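Local coordinates for protein phenolic acid decarboxylase (Sedimentibacter hydroxybenzoicus, PDB 7AE5) that catalyses the reversible, non-oxidative decarboxylation of 4-hydroxybenzoate and 3,4-dihydroxybenzoate, as an oxygen-sensitive UbiD-family enzyme that uses prenylated FMN and manganese, at residues K6-E10 and G256-V260; N210-M216 and F230-Q235. All blocks are in the same frame, centred on the assembly; numbering follows the deposited sequence.

Interaction 1 of 2, residues K6-E10 and G256-V260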
ATOM      1  N   LYS C   6      -2.300  17.387  53.844  1.00 74.29           N
ATOM      2  CA  LYS C   6      -0.986  17.753  54.356  1.00 74.82           C
ATOM      3  C   LYS C   6       0.004  16.597  54.324  1.00 72.17           C
ATOM      4  O   LYS C   6       1.214  16.835  54.412  1.00 72.43           O
ATOM      5  CB  LYS C   6      -1.105  18.281  55.788  1.00 77.63           C
ATOM      6  CG  LYS C   6      -1.095  19.797  55.904  1.00 80.95           C
ATOM      7  CD  LYS C   6      -0.603  20.237  57.274  1.00 83.48           C
ATOM      8  CE  LYS C   6      -1.390  19.562  58.387  1.00 83.97           C
ATOM      9  NZ  LYS C   6      -1.319  20.322  59.668  1.00 87.47           N
ATOM     10  N   ASP C   7      -0.475  15.362  54.207  1.00 75.49           N
ATOM     11  CA  ASP C   7       0.388  14.187  54.180  1.00 73.24           C
ATOM     12  C   ASP C   7      -0.405  13.021  53.599  1.00 71.02           C
ATOM     13  O   ASP C   7      -1.512  13.198  53.080  1.00 71.17           O
ATOM     14  CB  ASP C   7       0.945  13.881  55.578  1.00 74.51           C
ATOM     15  CG  ASP C   7      -0.143  13.753  56.635  1.00 76.12           C
ATOM     16  OD1 ASP C   7      -1.259  13.291  56.319  1.00 75.42           O
ATOM     17  OD2 ASP C   7       0.123  14.123  57.799  1.00 78.37           O
ATOM     18  N   LEU C   8       0.166  11.819  53.693  1.00 65.38           N
ATOM     19  CA  LEU C   8      -0.504  10.628  53.185  1.00 63.48           C
ATOM     20  C   LEU C   8      -1.607  10.148  54.120  1.00 64.65           C
ATOM     21  O   LEU C   8      -2.626   9.626  53.651  1.00 64.07           O
ATOM     22  CB  LEU C   8       0.520   9.513  52.961  1.00 61.64           C
ATOM     23  CG  LEU C   8      -0.001   8.106  52.659  1.00 60.00           C
ATOM     24  CD1 LEU C   8      -0.400   7.985  51.198  1.00 58.22           C
ATOM     25  CD2 LEU C   8       1.041   7.060  53.024  1.00 59.39           C
ATOM     26  N   ARG C   9      -1.430  10.325  55.432  1.00 60.31           N
ATOM     27  CA  ARG C   9      -2.405   9.815  56.393  1.00 61.82           C
ATOM     28  C   ARG C   9      -3.750  10.512  56.247  1.00 63.26           C
ATOM     29  O   ARG C   9      -4.802   9.875  56.369  1.00 63.72           O
ATOM     30  CB  ARG C   9      -1.869   9.976  57.815  1.00 64.03           C
ATOM     31  CG  ARG C   9      -0.520   9.328  58.017  1.00 63.18           C
ATOM     32  CD  ARG C   9      -0.086   9.371  59.467  1.00 65.72           C
ATOM     33  NE  ARG C   9       1.189   8.692  59.660  1.00 65.28           N
ATOM     34  CZ  ARG C   9       1.645   8.275  60.833  1.00 67.25           C
ATOM     35  NH1 ARG C   9       0.952   8.452  61.946  1.00 69.75           N
ATOM     36  NH2 ARG C   9       2.825   7.664  60.891  1.00 67.02           N
ATOM     37  N   GLU C  10      -3.737  11.824  56.000  1.00 74.68           N
ATOM     38  CA  GLU C  10      -4.984  12.528  55.724  1.00 76.34           C
ATOM     39  C   GLU C  10      -5.661  11.966  54.482  1.00 74.65           C
ATOM     40  O   GLU C  10      -6.882  11.775  54.462  1.00 75.82           O
ATOM     41  CB  GLU C  10      -4.722  14.025  55.561  1.00 78.01           C
ATOM     42  CG  GLU C  10      -4.570  14.779  56.873  1.00 80.85           C
ATOM     43  CD  GLU C  10      -4.065  16.197  56.674  1.00 82.46           C
ATOM     44  OE1 GLU C  10      -4.186  16.718  55.544  1.00 82.02           O
ATOM     45  OE2 GLU C  10      -3.548  16.789  57.646  1.00 84.49           O
ATOM     46  N   GLY C 256       5.625  16.477  55.718  1.00 69.79           N
ATOM     47  CA  GLY C 256       4.831  15.360  56.184  1.00 69.38           C
ATOM     48  C   GLY C 256       5.179  13.984  55.656  1.00 67.49           C
ATOM     49  O   GLY C 256       4.371  13.064  55.825  1.00 67.01           O
ATOM     50  N   SER C 257       6.342  13.801  55.035  1.00 62.35           N
ATOM     51  CA  SER C 257       6.716  12.473  54.568  1.00 60.64           C
ATOM     52  C   SER C 257       6.803  11.489  55.723  1.00 61.16           C
ATOM     53  O   SER C 257       7.260  11.822  56.821  1.00 62.67           O
ATOM     54  CB  SER C 257       8.053  12.510  53.837  1.00 59.75           C
ATOM     55  OG  SER C 257       8.049  13.510  52.844  1.00 59.53           O
ATOM     56  N   GLU C 258       6.376  10.258  55.455  1.00 60.22           N
ATOM     57  CA  GLU C 258       6.478   9.217  56.466  1.00 60.62           C
ATOM     58  C   GLU C 258       7.932   8.855  56.733  1.00 60.47           C
ATOM     59  O   GLU C 258       8.316   8.631  57.886  1.00 61.61           O
ATOM     60  CB  GLU C 258       5.684   7.992  56.027  1.00 59.37           C
ATOM     61  CG  GLU C 258       4.197   8.257  55.872  1.00 59.62           C
ATOM     62  CD  GLU C 258       3.419   7.938  57.128  1.00 61.08           C
ATOM     63  OE1 GLU C 258       4.033   7.479  58.112  1.00 61.86           O
ATOM     64  OE2 GLU C 258       2.188   8.138  57.130  1.00 61.48           O
ATOM     65  N   VAL C 259       8.752   8.793  55.685  1.00 56.17           N
ATOM     66  CA  VAL C 259      10.161   8.425  55.795  1.00 55.87           C
ATOM     67  C   VAL C 259      10.967   9.330  54.873  1.00 55.46           C
ATOM     68  O   VAL C 259      10.542   9.629  53.753  1.00 54.50           O
ATOM     69  CB  VAL C 259      10.393   6.938  55.439  1.00 54.39           C
ATOM     70  CG1 VAL C 259      11.865   6.578  55.548  1.00 54.11           C
ATOM     71  CG2 VAL C 259       9.561   6.023  56.326  1.00 54.87           C
ATOM     72  N   VAL C 260      12.130   9.775  55.347  1.00 59.69           N
ATOM     73  CA  VAL C 260      13.073  10.543  54.541  1.00 59.42           C
ATOM     74  C   VAL C 260      14.431   9.860  54.622  1.00 58.92           C
ATOM     75  O   VAL C 260      14.935   9.601  55.720  1.00 59.85           O
ATOM     76  CB  VAL C 260      13.177  12.009  55.004  1.00 61.16           C
ATOM     77  CG1 VAL C 260      14.172  12.766  54.137  1.00 60.93           C
ATOM     78  CG2 VAL C 260      11.813  12.681  54.964  1.00 61.73           C
TER
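A bidentate salt bridge ties the start of helix 8-17 to the loop entering strand 259-265. Arg-9 NE donates to Glu-258 OE2 at 2.8 Å and Arg-9 NH2 to Glu-258 OE1 at 3.0 Å, with N-H...O angles of 159° and 165°; the carboxylate therefore meets the guanidinium edge-on. Both groups have further partners: Arg-9 NH2 also donates to Thr-301 O, and Glu-258 OE1 accepts from Ile-304 N. Asp-7 is the N-cap, its OD1 taking the Glu-10 amide (N to OD1 2.9 Å), while OD2 forms a salt bridge with Arg-300. Separately, the backbone N of Lys-6, just before the N-cap, donates to Glu-10 OE1 at 2.6 Å. At Gly-256, 5.0 Å from Asp-7 between CA atoms, a CB would come within 2.8 Å of Lys-6 O, so the close approach leaves no room for one. Glu-258 and Val-259, both facing Ile-207, form a classic beta bulge; the contact thus joins a capped N-terminal helix to the bulged start of a strand in the Rift-related, FMN-binding-type domain of UbiD enzymes.

Interaction 2 of 2, residues N210-M216 and F230-Q235. With RB (rubidium ion), chain R.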
ATOM      1  N   ASN C 210       1.991  13.166  50.462  1.00 61.02           N
ATOM      2  CA  ASN C 210       0.828  13.812  49.868  1.00 61.02           C
ATOM      3  C   ASN C 210       0.699  13.306  48.436  1.00 59.14           C
ATOM      4  O   ASN C 210       1.683  13.333  47.684  1.00 58.46           O
ATOM      5  CB  ASN C 210       1.014  15.334  49.939  1.00 62.35           C
ATOM      6  CG  ASN C 210      -0.075  16.123  49.221  1.00 62.36           C
ATOM      7  OD1 ASN C 210      -1.017  15.571  48.658  1.00 61.38           O
ATOM      8  ND2 ASN C 210       0.063  17.443  49.246  1.00 63.55           N
ATOM      9  N   PRO C 211      -0.474  12.810  48.030  1.00 53.29           N
ATOM     10  CA  PRO C 211      -0.597  12.246  46.674  1.00 51.56           C
ATOM     11  C   PRO C 211      -0.229  13.215  45.563  1.00 52.21           C
ATOM     12  O   PRO C 211       0.184  12.769  44.485  1.00 52.82           O
ATOM     13  CB  PRO C 211      -2.075  11.830  46.599  1.00 51.31           C
ATOM     14  CG  PRO C 211      -2.751  12.538  47.740  1.00 53.10           C
ATOM     15  CD  PRO C 211      -1.712  12.635  48.807  1.00 54.16           C
ATOM     16  N   LEU C 212      -0.354  14.527  45.785  1.00 58.77           N
ATOM     17  CA  LEU C 212       0.034  15.478  44.748  1.00 59.79           C
ATOM     18  C   LEU C 212       1.547  15.583  44.621  1.00 61.21           C
ATOM     19  O   LEU C 212       2.055  15.910  43.542  1.00 62.32           O
ATOM     20  CB  LEU C 212      -0.560  16.859  45.027  1.00 59.98           C
ATOM     21  CG  LEU C 212      -1.967  17.122  44.488  1.00 59.46           C
ATOM     22  CD1 LEU C 212      -2.041  16.840  42.993  1.00 59.07           C
ATOM     23  CD2 LEU C 212      -2.997  16.319  45.247  1.00 59.55           C
ATOM     24  N   VAL C 213       2.281  15.320  45.703  1.00 51.30           N
ATOM     25  CA  VAL C 213       3.737  15.334  45.631  1.00 51.20           C
ATOM     26  C   VAL C 213       4.231  14.186  44.761  1.00 50.36           C
ATOM     27  O   VAL C 213       5.066  14.374  43.868  1.00 51.42           O
ATOM     28  CB  VAL C 213       4.344  15.275  47.043  1.00 52.51           C
ATOM     29  CG1 VAL C 213       5.849  15.068  46.965  1.00 52.22           C
ATOM     30  CG2 VAL C 213       4.008  16.540  47.812  1.00 54.43           C
ATOM     31  N   THR C 214       3.720  12.977  45.012  1.00 48.64           N
ATOM     32  CA  THR C 214       4.032  11.840  44.152  1.00 47.91           C
ATOM     33  C   THR C 214       3.619  12.117  42.712  1.00 48.41           C
ATOM     34  O   THR C 214       4.301  11.698  41.769  1.00 49.02           O
ATOM     35  CB  THR C 214       3.334  10.582  44.672  1.00 46.58           C
ATOM     36  OG1 THR C 214       3.650  10.394  46.058  1.00 47.68           O
ATOM     37  CG2 THR C 214       3.777   9.356  43.888  1.00 46.52           C
ATOM     38  N   PHE C 215       2.505  12.830  42.529  1.00 51.24           N
ATOM     39  CA  PHE C 215       2.052  13.189  41.189  1.00 51.69           C
ATOM     40  C   PHE C 215       3.081  14.059  40.475  1.00 53.31           C
ATOM     41  O   PHE C 215       3.501  13.747  39.355  1.00 53.97           O
ATOM     42  CB  PHE C 215       0.703  13.902  41.273  1.00 50.87           C
ATOM     43  CG  PHE C 215      -0.073  13.896  39.985  1.00 50.71           C
ATOM     44  CD1 PHE C 215      -0.554  12.710  39.453  1.00 49.82           C
ATOM     45  CD2 PHE C 215      -0.333  15.078  39.312  1.00 51.39           C
ATOM     46  CE1 PHE C 215      -1.278  12.704  38.272  1.00 49.50           C
ATOM     47  CE2 PHE C 215      -1.055  15.080  38.131  1.00 51.15           C
ATOM     48  CZ  PHE C 215      -1.527  13.891  37.611  1.00 50.15           C
ATOM     49  N   MET C 216       3.505  15.156  41.109  1.00 47.91           N
ATOM     50  CA  MET C 216       4.512  16.012  40.492  1.00 49.37           C
ATOM     51  C   MET C 216       5.831  15.276  40.318  1.00 49.84           C
ATOM     52  O   MET C 216       6.548  15.495  39.334  1.00 50.81           O
ATOM     53  CB  MET C 216       4.731  17.270  41.323  1.00 49.75           C
ATOM     54  CG  MET C 216       5.827  18.141  40.761  1.00 51.20           C
ATOM     55  SD  MET C 216       7.471  17.608  41.290  1.00 51.55           S
ATOM     56  CE  MET C 216       7.149  17.099  42.992  1.00 50.65           C
ATOM     57  N   PHE C 230       4.710  23.675  41.919  1.00 56.48           N
ATOM     58  CA  PHE C 230       3.743  23.000  41.061  1.00 55.72           C
ATOM     59  C   PHE C 230       2.748  22.195  41.887  1.00 54.52           C
ATOM     60  O   PHE C 230       1.558  22.145  41.554  1.00 53.97           O
ATOM     61  CB  PHE C 230       4.460  22.100  40.056  1.00 56.53           C
ATOM     62  CG  PHE C 230       3.536  21.447  39.067  1.00 56.14           C
ATOM     63  CD1 PHE C 230       2.772  22.214  38.203  1.00 56.40           C
ATOM     64  CD2 PHE C 230       3.429  20.068  39.002  1.00 55.43           C
ATOM     65  CE1 PHE C 230       1.918  21.618  37.293  1.00 55.95           C
ATOM     66  CE2 PHE C 230       2.578  19.466  38.092  1.00 54.99           C
ATOM     67  CZ  PHE C 230       1.822  20.243  37.236  1.00 55.23           C
ATOM     68  N   VAL C 231       3.218  21.557  42.961  1.00 54.72           N
ATOM     69  CA  VAL C 231       2.304  20.886  43.882  1.00 54.83           C
ATOM     70  C   VAL C 231       1.275  21.875  44.412  1.00 56.35           C
ATOM     71  O   VAL C 231       0.080  21.566  44.497  1.00 56.10           O
ATOM     72  CB  VAL C 231       3.089  20.219  45.028  1.00 55.26           C
ATOM     73  CG1 VAL C 231       2.135  19.710  46.099  1.00 55.79           C
ATOM     74  CG2 VAL C 231       3.954  19.090  44.494  1.00 53.63           C
ATOM     75  N   GLY C 232       1.719  23.084  44.763  1.00 58.01           N
ATOM     76  CA  GLY C 232       0.779  24.107  45.185  1.00 59.54           C
ATOM     77  C   GLY C 232      -0.202  24.482  44.091  1.00 58.85           C
ATOM     78  O   GLY C 232      -1.380  24.731  44.359  1.00 59.37           O
ATOM     79  N   ALA C 233       0.270  24.522  42.842  1.00 65.76           N
ATOM     80  CA  ALA C 233      -0.621  24.831  41.729  1.00 65.26           C
ATOM     81  C   ALA C 233      -1.673  23.744  41.550  1.00 63.82           C
ATOM     82  O   ALA C 233      -2.828  24.036  41.217  1.00 63.43           O
ATOM     83  CB  ALA C 233       0.188  25.016  40.446  1.00 66.25           C
ATOM     84  N   LEU C 234      -1.296  22.483  41.773  1.00 66.59           N
ATOM     85  CA  LEU C 234      -2.259  21.393  41.684  1.00 65.22           C
ATOM     86  C   LEU C 234      -3.211  21.367  42.872  1.00 65.56           C
ATOM     87  O   LEU C 234      -4.272  20.740  42.785  1.00 64.90           O
ATOM     88  CB  LEU C 234      -1.530  20.056  41.566  1.00 65.30           C
ATOM     89  CG  LEU C 234      -0.556  19.929  40.394  1.00 66.98           C
ATOM     90  CD1 LEU C 234      -0.036  18.505  40.286  1.00 67.00           C
ATOM     91  CD2 LEU C 234      -1.219  20.362  39.094  1.00 67.14           C
ATOM     92  N   GLN C 235      -2.858  22.028  43.974  1.00 63.48           N
ATOM     93  CA  GLN C 235      -3.744  22.174  45.119  1.00 64.83           C
ATOM     94  C   GLN C 235      -4.614  23.421  45.022  1.00 66.07           C
ATOM     95  O   GLN C 235      -5.050  23.947  46.053  1.00 67.75           O
ATOM     96  CB  GLN C 235      -2.932  22.194  46.417  1.00 66.17           C
ATOM     97  CG  GLN C 235      -2.131  20.924  46.656  1.00 65.08           C
ATOM     98  CD  GLN C 235      -1.444  20.905  48.008  1.00 66.47           C
ATOM     99  OE1 GLN C 235      -1.438  19.886  48.698  1.00 66.21           O
ATOM    100  NE2 GLN C 235      -0.860  22.035  48.394  1.00 68.02           N
TER
HETATM  101 RB    RB R 502       8.768  16.463  38.954  1.00367.38          RB
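Val-231 is the main bump of this helix pair: its CG2 lies 3.8 Å from Leu-212 O, 3.9 Å from Val-213 CA and 3.7 Å from Met-216 CB, which places the methyl in a hollow along one turn of helix 211-217. Leu-212 answers from the other side, its CD1 reaching Leu-234 CB at 3.6 Å. Leu-212 and Val-231 are nearest in backbone, 5.9 Å between CA atoms; the short axes of 211-216 and 230-234 approach to 9.3 Å, with 123° between their N-to-C directions. The pair is a steeply crossed helix-loop-helix within the Rift-related domain of the UbiD fold, and its 211-217 end reaches a metal site: rubidium is bound by Met-216 O at 2.5 Å and Met-216 SD at 2.9 Å, with Glu-227, a predicted manganese ligand, Val-164, Thr-219 and Tyr-223. Met-216 CG abuts the Phe-230 ring edge at CD2, 3.5 Å away, and Leu-234 CD1 meets the edge of Phe-215 at CD2, 3.6 Å. Leu-93 of helix 86-96 touches both Phe-215 and Leu-234. At the far end Asn-210 caps its helix through OD1 to Leu-212 N (3.1 Å) and donates from ND2 to Gln-235 OE1 (2.9 Å); Gln-235 NE2 in turn donates to Val-238 O.

In the fold
Interactions 1 and 2 have centres 13 Å apart and nearest atoms about 4 Å apart, so they are neighbours that do not touch. Strand 201-207 connects them: it pairs with strand 259-265, which carries the 256-260 side of interaction 1, and the chain then runs on into the 211-217 helix of interaction 2. Along the sequence, both segments of interaction 2 fall between those of interaction 1. Their relation to the active site differs. The Met-216 side chain lies about 3 Å from that of Glu-227 and about 4 Å from that of Val-164, predicted to bind manganese and prenylated FMN respectively, whereas interaction 1 sits away from the annotated sites.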